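Local coordinates for MCG133388, isoform CRA_f (Mus musculus, PDB 4ZPO), which probably mediates calcium-dependent cell adhesion and may help establish specific neuronal connections, the chain here being the first three extracellular cadherin domains of protocadherin gamma C5, at residues Leu171-Thr184 with Gly195-Asn209. Numbering follows the deposited sequence.
With CA (calcium ion), chain E; CA (calcium ion), chain D; CA (calcium ion), chain C; MAN (alpha-D-mannopyranose), chain J.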
ATOM      1  N   LEU A 171       6.722 -10.693   9.668  1.00 80.71           N
ATOM      2  CA  LEU A 171       7.493  -9.460   9.766  1.00 79.42           C
ATOM      3  C   LEU A 171       8.337  -9.448  11.036  1.00 82.42           C
ATOM      4  O   LEU A 171       7.981 -10.075  12.033  1.00 89.15           O
ATOM      5  CB  LEU A 171       6.566  -8.243   9.744  1.00 78.12           C
ATOM      6  CG  LEU A 171       5.614  -8.128   8.553  1.00 74.51           C
ATOM      7  CD1 LEU A 171       4.694  -6.929   8.719  1.00 73.69           C
ATOM      8  CD2 LEU A 171       6.391  -8.034   7.250  1.00 69.17           C
ATOM      9  N   ASP A 172       9.452  -8.729  10.994  1.00 79.13           N
ATOM     10  CA  ASP A 172      10.337  -8.624  12.148  1.00 71.39           C
ATOM     11  C   ASP A 172      10.903  -7.214  12.263  1.00 69.27           C
ATOM     12  O   ASP A 172      11.774  -6.819  11.486  1.00 75.77           O
ATOM     13  CB  ASP A 172      11.469  -9.648  12.050  1.00 75.24           C
ATOM     14  CG  ASP A 172      12.363  -9.649  13.276  1.00 85.07           C
ATOM     15  OD1 ASP A 172      11.896  -9.237  14.358  1.00 86.92           O
ATOM     16  OD2 ASP A 172      13.533 -10.070  13.158  1.00 88.63           O
ATOM     17  N   ARG A 173      10.402  -6.462  13.238  1.00 69.36           N
ATOM     18  CA  ARG A 173      10.811  -5.076  13.440  1.00 71.88           C
ATOM     19  C   ARG A 173      12.303  -4.956  13.753  1.00 74.42           C
ATOM     20  O   ARG A 173      12.931  -3.941  13.449  1.00 74.05           O
ATOM     21  CB  ARG A 173       9.990  -4.440  14.564  1.00 73.85           C
ATOM     22  CG  ARG A 173      10.292  -2.970  14.793  1.00 75.66           C
ATOM     23  CD  ARG A 173       9.898  -2.530  16.187  1.00 74.71           C
ATOM     24  NE  ARG A 173      10.809  -1.509  16.693  1.00 81.30           N
ATOM     25  CZ  ARG A 173      11.937  -1.776  17.344  1.00 88.35           C
ATOM     26  NH1 ARG A 173      12.288  -3.034  17.574  1.00 91.35           N
ATOM     27  NH2 ARG A 173      12.712  -0.786  17.768  1.00 92.80           N
ATOM     28  N   GLU A 174      12.869  -5.997  14.354  1.00 81.44           N
ATOM     29  CA  GLU A 174      14.278  -5.987  14.733  1.00 81.21           C
ATOM     30  C   GLU A 174      15.206  -6.012  13.518  1.00 82.28           C
ATOM     31  O   GLU A 174      16.379  -5.654  13.620  1.00 84.19           O
ATOM     32  CB  GLU A 174      14.593  -7.166  15.658  1.00 75.77           C
ATOM     33  CG  GLU A 174      14.218  -6.932  17.117  1.00 76.94           C
ATOM     34  CD  GLU A 174      12.718  -6.940  17.354  1.00 77.78           C
ATOM     35  OE1 GLU A 174      12.208  -5.985  17.979  1.00 78.03           O
ATOM     36  OE2 GLU A 174      12.050  -7.904  16.923  1.00 69.75           O
ATOM     37  N   THR A 175      14.680  -6.435  12.372  1.00 82.56           N
ATOM     38  CA  THR A 175      15.444  -6.405  11.129  1.00 84.68           C
ATOM     39  C   THR A 175      15.209  -5.089  10.393  1.00 82.51           C
ATOM     40  O   THR A 175      16.150  -4.356  10.092  1.00 81.55           O
ATOM     41  CB  THR A 175      15.078  -7.580  10.202  1.00 86.07           C
ATOM     42  OG1 THR A 175      13.671  -7.556   9.925  1.00 92.23           O
ATOM     43  CG2 THR A 175      15.443  -8.905  10.850  1.00 83.13           C
ATOM     44  N   GLN A 176      13.944  -4.799  10.104  1.00 81.03           N
ATOM     45  CA  GLN A 176      13.559  -3.529   9.503  1.00 84.45           C
ATOM     46  C   GLN A 176      12.147  -3.142   9.935  1.00 78.85           C
ATOM     47  O   GLN A 176      11.206  -3.925   9.799  1.00 74.53           O
ATOM     48  CB  GLN A 176      13.655  -3.595   7.976  1.00 93.12           C
ATOM     49  CG  GLN A 176      13.014  -4.822   7.350  1.00 97.71           C
ATOM     50  CD  GLN A 176      12.954  -4.736   5.836  1.00102.42           C
ATOM     51  OE1 GLN A 176      12.827  -3.648   5.269  1.00102.01           O
ATOM     52  NE2 GLN A 176      13.047  -5.883   5.173  1.00104.60           N
ATOM     53  N   ALA A 177      12.010  -1.930  10.461  1.00 79.59           N
ATOM     54  CA  ALA A 177      10.737  -1.468  11.001  1.00 82.90           C
ATOM     55  C   ALA A 177       9.847  -0.851   9.927  1.00 82.11           C
ATOM     56  O   ALA A 177       8.739  -0.396  10.217  1.00 80.39           O
ATOM     57  CB  ALA A 177      10.976  -0.469  12.123  1.00 85.02           C
ATOM     58  N   ARG A 178      10.331  -0.839   8.690  1.00 86.51           N
ATOM     59  CA  ARG A 178       9.579  -0.247   7.586  1.00 85.92           C
ATOM     60  C   ARG A 178       9.764  -0.999   6.270  1.00 80.48           C
ATOM     61  O   ARG A 178      10.859  -1.463   5.953  1.00 85.87           O
ATOM     62  CB  ARG A 178       9.978   1.217   7.392  1.00 90.74           C
ATOM     63  CG  ARG A 178       9.150   2.208   8.194  1.00 97.91           C
ATOM     64  CD  ARG A 178       9.557   3.637   7.869  1.00105.91           C
ATOM     65  NE  ARG A 178       9.563   3.885   6.430  1.00110.35           N
ATOM     66  CZ  ARG A 178       8.592   4.508   5.770  1.00112.26           C
ATOM     67  NH1 ARG A 178       8.688   4.685   4.458  1.00111.50           N
ATOM     68  NH2 ARG A 178       7.528   4.958   6.418  1.00114.34           N
ATOM     69  N   HIS A 179       8.677  -1.110   5.514  1.00 76.34           N
ATOM     70  CA  HIS A 179       8.719  -1.661   4.165  1.00 74.37           C
ATOM     71  C   HIS A 179       8.020  -0.712   3.201  1.00 72.71           C
ATOM     72  O   HIS A 179       6.910  -0.252   3.472  1.00 69.90           O
ATOM     73  CB  HIS A 179       8.055  -3.040   4.109  1.00 70.46           C
ATOM     74  CG  HIS A 179       8.743  -4.081   4.935  1.00 74.99           C
ATOM     75  ND1 HIS A 179       8.527  -4.219   6.288  1.00 78.32           N
ATOM     76  CD2 HIS A 179       9.638  -5.040   4.597  1.00 77.76           C
ATOM     77  CE1 HIS A 179       9.261  -5.216   6.750  1.00 76.34           C
ATOM     78  NE2 HIS A 179       9.943  -5.731   5.743  1.00 73.15           N
ATOM     79  N   GLN A 180       8.670  -0.412   2.083  1.00 75.08           N
ATOM     80  CA  GLN A 180       8.064   0.431   1.060  1.00 74.70           C
ATOM     81  C   GLN A 180       7.729  -0.374  -0.188  1.00 69.53           C
ATOM     82  O   GLN A 180       8.614  -0.931  -0.837  1.00 66.55           O
ATOM     83  CB  GLN A 180       8.984   1.598   0.698  1.00 82.99           C
ATOM     84  CG  GLN A 180       8.964   2.736   1.701  1.00 93.81           C
ATOM     85  CD  GLN A 180       9.522   4.023   1.128  1.00106.25           C
ATOM     86  OE1 GLN A 180       9.417   5.086   1.742  1.00113.63           O
ATOM     87  NE2 GLN A 180      10.116   3.936  -0.058  1.00107.98           N
ATOM     88  N   LEU A 181       6.442  -0.431  -0.515  1.00 69.58           N
ATOM     89  CA  LEU A 181       5.979  -1.173  -1.679  1.00 72.01           C
ATOM     90  C   LEU A 181       5.296  -0.246  -2.678  1.00 76.71           C
ATOM     91  O   LEU A 181       4.724   0.777  -2.298  1.00 79.58           O
ATOM     92  CB  LEU A 181       5.024  -2.291  -1.255  1.00 69.74           C
ATOM     93  CG  LEU A 181       5.539  -3.235  -0.166  1.00 73.80           C
ATOM     94  CD1 LEU A 181       4.524  -4.331   0.116  1.00 73.49           C
ATOM     95  CD2 LEU A 181       6.886  -3.829  -0.551  1.00 75.80           C
ATOM     96  N   VAL A 182       5.361  -0.605  -3.956  1.00 71.53           N
ATOM     97  CA  VAL A 182       4.748   0.203  -5.002  1.00 68.25           C
ATOM     98  C   VAL A 182       3.618  -0.550  -5.697  1.00 70.74           C
ATOM     99  O   VAL A 182       3.860  -1.473  -6.477  1.00 72.23           O
ATOM    100  CB  VAL A 182       5.781   0.643  -6.057  1.00 68.13           C
ATOM    101  CG1 VAL A 182       5.105   1.444  -7.161  1.00 61.06           C
ATOM    102  CG2 VAL A 182       6.887   1.456  -5.405  1.00 74.59           C
ATOM    103  N   LEU A 183       2.384  -0.152  -5.405  1.00 69.70           N
ATOM    104  CA  LEU A 183       1.221  -0.735  -6.058  1.00 63.38           C
ATOM    105  C   LEU A 183       0.966  -0.036  -7.386  1.00 61.07           C
ATOM    106  O   LEU A 183       0.624   1.146  -7.420  1.00 62.19           O
ATOM    107  CB  LEU A 183      -0.015  -0.637  -5.161  1.00 57.95           C
ATOM    108  CG  LEU A 183      -1.313  -1.178  -5.764  1.00 55.61           C
ATOM    109  CD1 LEU A 183      -1.167  -2.650  -6.122  1.00 51.31           C
ATOM    110  CD2 LEU A 183      -2.479  -0.965  -4.812  1.00 61.16           C
ATOM    111  N   THR A 184       1.137  -0.773  -8.479  1.00 59.83           N
ATOM    112  CA  THR A 184       0.977  -0.205  -9.810  1.00 61.42           C
ATOM    113  C   THR A 184      -0.264  -0.756 -10.503  1.00 65.26           C
ATOM    114  O   THR A 184      -0.444  -1.969 -10.602  1.00 64.91           O
ATOM    115  CB  THR A 184       2.212  -0.483 -10.690  1.00 63.04           C
ATOM    116  OG1 THR A 184       3.395  -0.039 -10.013  1.00 70.28           O
ATOM    117  CG2 THR A 184       2.094   0.238 -12.026  1.00 55.39           C
ATOM    118  N   GLY A 195      -0.549   3.911 -13.273  1.00 61.16           N
ATOM    119  CA  GLY A 195      -0.507   4.855 -12.170  1.00 57.06           C
ATOM    120  C   GLY A 195      -0.079   4.109 -10.919  1.00 60.73           C
ATOM    121  O   GLY A 195      -0.352   2.915 -10.784  1.00 65.86           O
ATOM    122  N   THR A 196       0.594   4.800 -10.004  1.00 63.87           N
ATOM    123  CA  THR A 196       1.160   4.135  -8.834  1.00 67.88           C
ATOM    124  C   THR A 196       0.588   4.634  -7.513  1.00 72.91           C
ATOM    125  O   THR A 196      -0.067   5.676  -7.452  1.00 77.40           O
ATOM    126  CB  THR A 196       2.691   4.300  -8.781  1.00 68.65           C
ATOM    127  OG1 THR A 196       3.023   5.695  -8.812  1.00 90.61           O
ATOM    128  CG2 THR A 196       3.346   3.600  -9.963  1.00 59.44           C
ATOM    129  N   SER A 197       0.852   3.871  -6.458  1.00 74.08           N
ATOM    130  CA  SER A 197       0.487   4.251  -5.102  1.00 75.31           C
ATOM    131  C   SER A 197       1.549   3.722  -4.144  1.00 73.39           C
ATOM    132  O   SER A 197       1.754   2.512  -4.043  1.00 73.29           O
ATOM    133  CB  SER A 197      -0.895   3.714  -4.733  1.00 78.18           C
ATOM    134  OG  SER A 197      -1.319   4.215  -3.479  1.00 84.68           O
ATOM    135  N   LEU A 198       2.233   4.630  -3.458  1.00 75.64           N
ATOM    136  CA  LEU A 198       3.356   4.258  -2.602  1.00 76.92           C
ATOM    137  C   LEU A 198       2.886   3.783  -1.229  1.00 73.45           C
ATOM    138  O   LEU A 198       2.474   4.586  -0.391  1.00 70.27           O
ATOM    139  CB  LEU A 198       4.324   5.439  -2.459  1.00 77.44           C
ATOM    140  CG  LEU A 198       5.745   5.167  -1.954  1.00 79.79           C
ATOM    141  CD1 LEU A 198       5.817   5.186  -0.433  1.00 81.83           C
ATOM    142  CD2 LEU A 198       6.265   3.845  -2.503  1.00 79.67           C
ATOM    143  N   ILE A 199       2.960   2.476  -1.004  1.00 69.49           N
ATOM    144  CA  ILE A 199       2.557   1.890   0.269  1.00 72.23           C
ATOM    145  C   ILE A 199       3.750   1.721   1.203  1.00 74.62           C
ATOM    146  O   ILE A 199       4.696   0.998   0.890  1.00 74.95           O
ATOM    147  CB  ILE A 199       1.884   0.519   0.073  1.00 74.81           C
ATOM    148  CG1 ILE A 199       0.741   0.624  -0.936  1.00 77.69           C
ATOM    149  CG2 ILE A 199       1.384  -0.023   1.405  1.00 74.13           C
ATOM    150  CD1 ILE A 199       0.176  -0.715  -1.351  1.00 78.58           C
ATOM    151  N   SER A 200       3.703   2.393   2.349  1.00 71.22           N
ATOM    152  CA  SER A 200       4.763   2.273   3.343  1.00 70.43           C
ATOM    153  C   SER A 200       4.256   1.532   4.575  1.00 72.75           C
ATOM    154  O   SER A 200       3.497   2.081   5.374  1.00 74.33           O
ATOM    155  CB  SER A 200       5.302   3.650   3.735  1.00 70.28           C
ATOM    156  OG  SER A 200       4.319   4.408   4.416  1.00 73.30           O
ATOM    157  N   VAL A 201       4.680   0.281   4.723  1.00 73.57           N
ATOM    158  CA  VAL A 201       4.259  -0.543   5.849  1.00 71.21           C
ATOM    159  C   VAL A 201       5.067  -0.225   7.102  1.00 74.94           C
ATOM    160  O   VAL A 201       6.289  -0.374   7.119  1.00 78.83           O
ATOM    161  CB  VAL A 201       4.396  -2.045   5.533  1.00 68.86           C
ATOM    162  CG1 VAL A 201       4.038  -2.879   6.754  1.00 73.84           C
ATOM    163  CG2 VAL A 201       3.523  -2.421   4.349  1.00 64.30           C
ATOM    164  N   ILE A 202       4.377   0.215   8.149  1.00 75.23           N
ATOM    165  CA  ILE A 202       5.020   0.486   9.428  1.00 72.68           C
ATOM    166  C   ILE A 202       4.862  -0.710  10.358  1.00 68.09           C
ATOM    167  O   ILE A 202       3.756  -1.019  10.797  1.00 71.37           O
ATOM    168  CB  ILE A 202       4.437   1.737  10.112  1.00 69.22           C
ATOM    169  CG1 ILE A 202       4.322   2.892   9.115  1.00 62.25           C
ATOM    170  CG2 ILE A 202       5.285   2.133  11.312  1.00 61.56           C
ATOM    171  CD1 ILE A 202       5.649   3.364   8.574  1.00 61.11           C
ATOM    172  N   VAL A 203       5.970  -1.384  10.651  1.00 67.52           N
ATOM    173  CA  VAL A 203       5.937  -2.541  11.537  1.00 67.73           C
ATOM    174  C   VAL A 203       5.905  -2.105  12.997  1.00 67.11           C
ATOM    175  O   VAL A 203       6.895  -1.604  13.528  1.00 68.21           O
ATOM    176  CB  VAL A 203       7.145  -3.467  11.310  1.00 58.59           C
ATOM    177  CG1 VAL A 203       7.099  -4.639  12.278  1.00 65.85           C
ATOM    178  CG2 VAL A 203       7.171  -3.962   9.876  1.00 67.52           C
ATOM    179  N   LEU A 204       4.757  -2.297  13.640  1.00 63.46           N
ATOM    180  CA  LEU A 204       4.599  -1.965  15.051  1.00 62.30           C
ATOM    181  C   LEU A 204       5.298  -3.006  15.916  1.00 69.44           C
ATOM    182  O   LEU A 204       5.350  -4.182  15.560  1.00 69.12           O
ATOM    183  CB  LEU A 204       3.117  -1.870  15.419  1.00 62.79           C
ATOM    184  CG  LEU A 204       2.314  -0.812  14.662  1.00 69.64           C
ATOM    185  CD1 LEU A 204       0.847  -0.851  15.067  1.00 69.10           C
ATOM    186  CD2 LEU A 204       2.900   0.573  14.895  1.00 71.84           C
ATOM    187  N   ASP A 205       5.829  -2.573  17.055  1.00 69.96           N
ATOM    188  CA  ASP A 205       6.627  -3.450  17.904  1.00 76.29           C
ATOM    189  C   ASP A 205       5.779  -4.429  18.712  1.00 81.08           C
ATOM    190  O   ASP A 205       4.698  -4.089  19.194  1.00 83.15           O
ATOM    191  CB  ASP A 205       7.494  -2.625  18.855  1.00 81.90           C
ATOM    192  CG  ASP A 205       8.481  -3.478  19.627  1.00 85.56           C
ATOM    193  OD1 ASP A 205       9.068  -4.401  19.025  1.00 82.64           O
ATOM    194  OD2 ASP A 205       8.666  -3.231  20.837  1.00 91.85           O
ATOM    195  N   VAL A 206       6.290  -5.648  18.847  1.00 82.05           N
ATOM    196  CA  VAL A 206       5.699  -6.667  19.705  1.00 78.46           C
ATOM    197  C   VAL A 206       6.814  -7.293  20.531  1.00 82.28           C
ATOM    198  O   VAL A 206       7.898  -7.544  20.011  1.00 87.49           O
ATOM    199  CB  VAL A 206       4.965  -7.756  18.888  1.00 75.47           C
ATOM    200  CG1 VAL A 206       4.571  -8.929  19.772  1.00 70.41           C
ATOM    201  CG2 VAL A 206       3.742  -7.170  18.196  1.00 75.78           C
ATOM    202  N   ASN A 207       6.565  -7.525  21.817  1.00 94.52           N
ATOM    203  CA  ASN A 207       7.576  -8.141  22.669  1.00 80.03           C
ATOM    204  C   ASN A 207       7.857  -9.578  22.242  1.00 86.40           C
ATOM    205  O   ASN A 207       7.304 -10.523  22.803  1.00 78.31           O
ATOM    206  CB  ASN A 207       7.143  -8.102  24.136  1.00 80.36           C
ATOM    207  CG  ASN A 207       8.307  -8.293  25.092  1.00 86.62           C
ATOM    208  OD1 ASN A 207       9.286  -8.970  24.776  1.00 89.88           O
ATOM    209  ND2 ASN A 207       8.206  -7.692  26.269  1.00 86.88           N
ATOM    210  N   ASP A 208       8.722  -9.733  21.243  1.00 80.87           N
ATOM    211  CA  ASP A 208       9.079 -11.054  20.737  1.00 79.35           C
ATOM    212  C   ASP A 208      10.555 -11.347  20.975  1.00 75.13           C
ATOM    213  O   ASP A 208      11.165 -12.148  20.266  1.00 76.24           O
ATOM    214  CB  ASP A 208       8.750 -11.168  19.244  1.00 76.55           C
ATOM    215  CG  ASP A 208       9.626 -10.277  18.382  1.00 76.33           C
ATOM    216  OD1 ASP A 208       9.318  -9.076  18.257  1.00 78.47           O
ATOM    217  OD2 ASP A 208      10.624 -10.780  17.825  1.00103.47           O
ATOM    218  N   ASN A 209      11.128 -10.687  21.975  1.00 77.10           N
ATOM    219  CA  ASN A 209      12.520 -10.918  22.341  1.00 79.73           C
ATOM    220  C   ASN A 209      12.714 -10.927  23.849  1.00 82.56           C
ATOM    221  O   ASN A 209      12.090 -10.151  24.572  1.00 85.85           O
ATOM    222  CB  ASN A 209      13.426  -9.861  21.706  1.00 79.48           C
ATOM    223  CG  ASN A 209      13.765 -10.174  20.262  1.00 78.37           C
ATOM    224  OD1 ASN A 209      13.012  -9.841  19.347  1.00 81.80           O
ATOM    225  ND2 ASN A 209      14.908 -10.815  20.051  1.00 73.90           N
TER
HETATM  226 CA    CA E 403       9.936  -6.719  18.796  1.00 66.78          CA
HETATM  227 CA    CA D 402      10.113 -10.547  15.458  1.00 89.31          CA
HETATM  228 CA    CA C 401      11.946  -7.763  25.055  1.00 75.49          CA
HETATM  229  C1  MAN J 410       3.680   6.052  -7.582  1.00 63.46           C
HETATM  230  C2  MAN J 410       3.538   7.583  -7.420  1.00 69.69           C
HETATM  231  C3  MAN J 410       4.535   8.323  -8.326  1.00 77.03           C
HETATM  232  C4  MAN J 410       5.945   7.721  -8.230  1.00 87.43           C
HETATM  233  C5  MAN J 410       5.883   6.216  -8.513  1.00 89.84           C
HETATM  234  C6  MAN J 410       7.231   5.531  -8.404  1.00 96.52           C
HETATM  235  O2  MAN J 410       3.831   8.002  -6.083  1.00 66.31           O
HETATM  236  O3  MAN J 410       4.579   9.716  -8.030  1.00 75.23           O
HETATM  237  O4  MAN J 410       6.799   8.345  -9.180  1.00 91.46           O
HETATM  238  O5  MAN J 410       5.011   5.608  -7.544  1.00 81.46           O
HETATM  239  O6  MAN J 410       7.271   4.824  -7.167  1.00101.09           O
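Val203 meets the segment 171-184 with both of its methyl groups: CG1 lies 3.7 Å from Arg173 CB, while CG2 approaches the edge of the His179 ring near its plane and also touches Leu171. From here, seven backbone hydrogen bonds run between residues 177-183 and 197-203, from Val203 N to Ala177 O as far as the Leu183-Ser197 pair, making an antiparallel hairpin. The buried face is tightly packed, with His179, Leu181 and Leu183 set beside Val201, Ile199 and Ser197; Ile199 CD1 reaches diagonally across to the partner strand, 3.8 Å from Leu183 CB.

The other face is looser and more open to solvent. There Arg178 runs alongside Ile202 in the same direction, NH2 3.3 Å from CD1, and Val182 CG2 meets Leu198 CD2. Thr196 OG1, set between its backbone N and carbonyl carbon (chi1 56°), is bonded to C1 of an O-linked mannose and brings the sugar beside Val182 CG2.

Past the strands, calcium replaces backbone pairing. One ion takes Glu174 OE1, Asp205 OD1, Val206 O and Asp208 OD1; a second joins Asp172 OD1 to Asp208 OD2, so the Asp208 carboxylate bridges both. Asp205 OD2 is hydrogen-bonded to Glu242. Arg173 lays CD 3.5 Å from Asp205 OD1 and forms a salt bridge from NH1 to Glu174 OE1 (3.0 Å), with Glu174 CD at the guanidinium edge, in its plane. With an alanine in its place, Glu174 would probably lose this basic mate and the side of Asp205 its cover. Glu115 and Asp241 complete the first ion's shell, and Glu115 also serves the second, as expected of a cadherin interdomain linker.

Within the second cadherin domain, strand 194-204 lies between 178-187 and the parallel strand 108-114, whose Ile113 touches Leu171 and Val201; strand 138-143 flanks 178-187, and Phe149 of strand 149-156 packs on Leu181 and Val201.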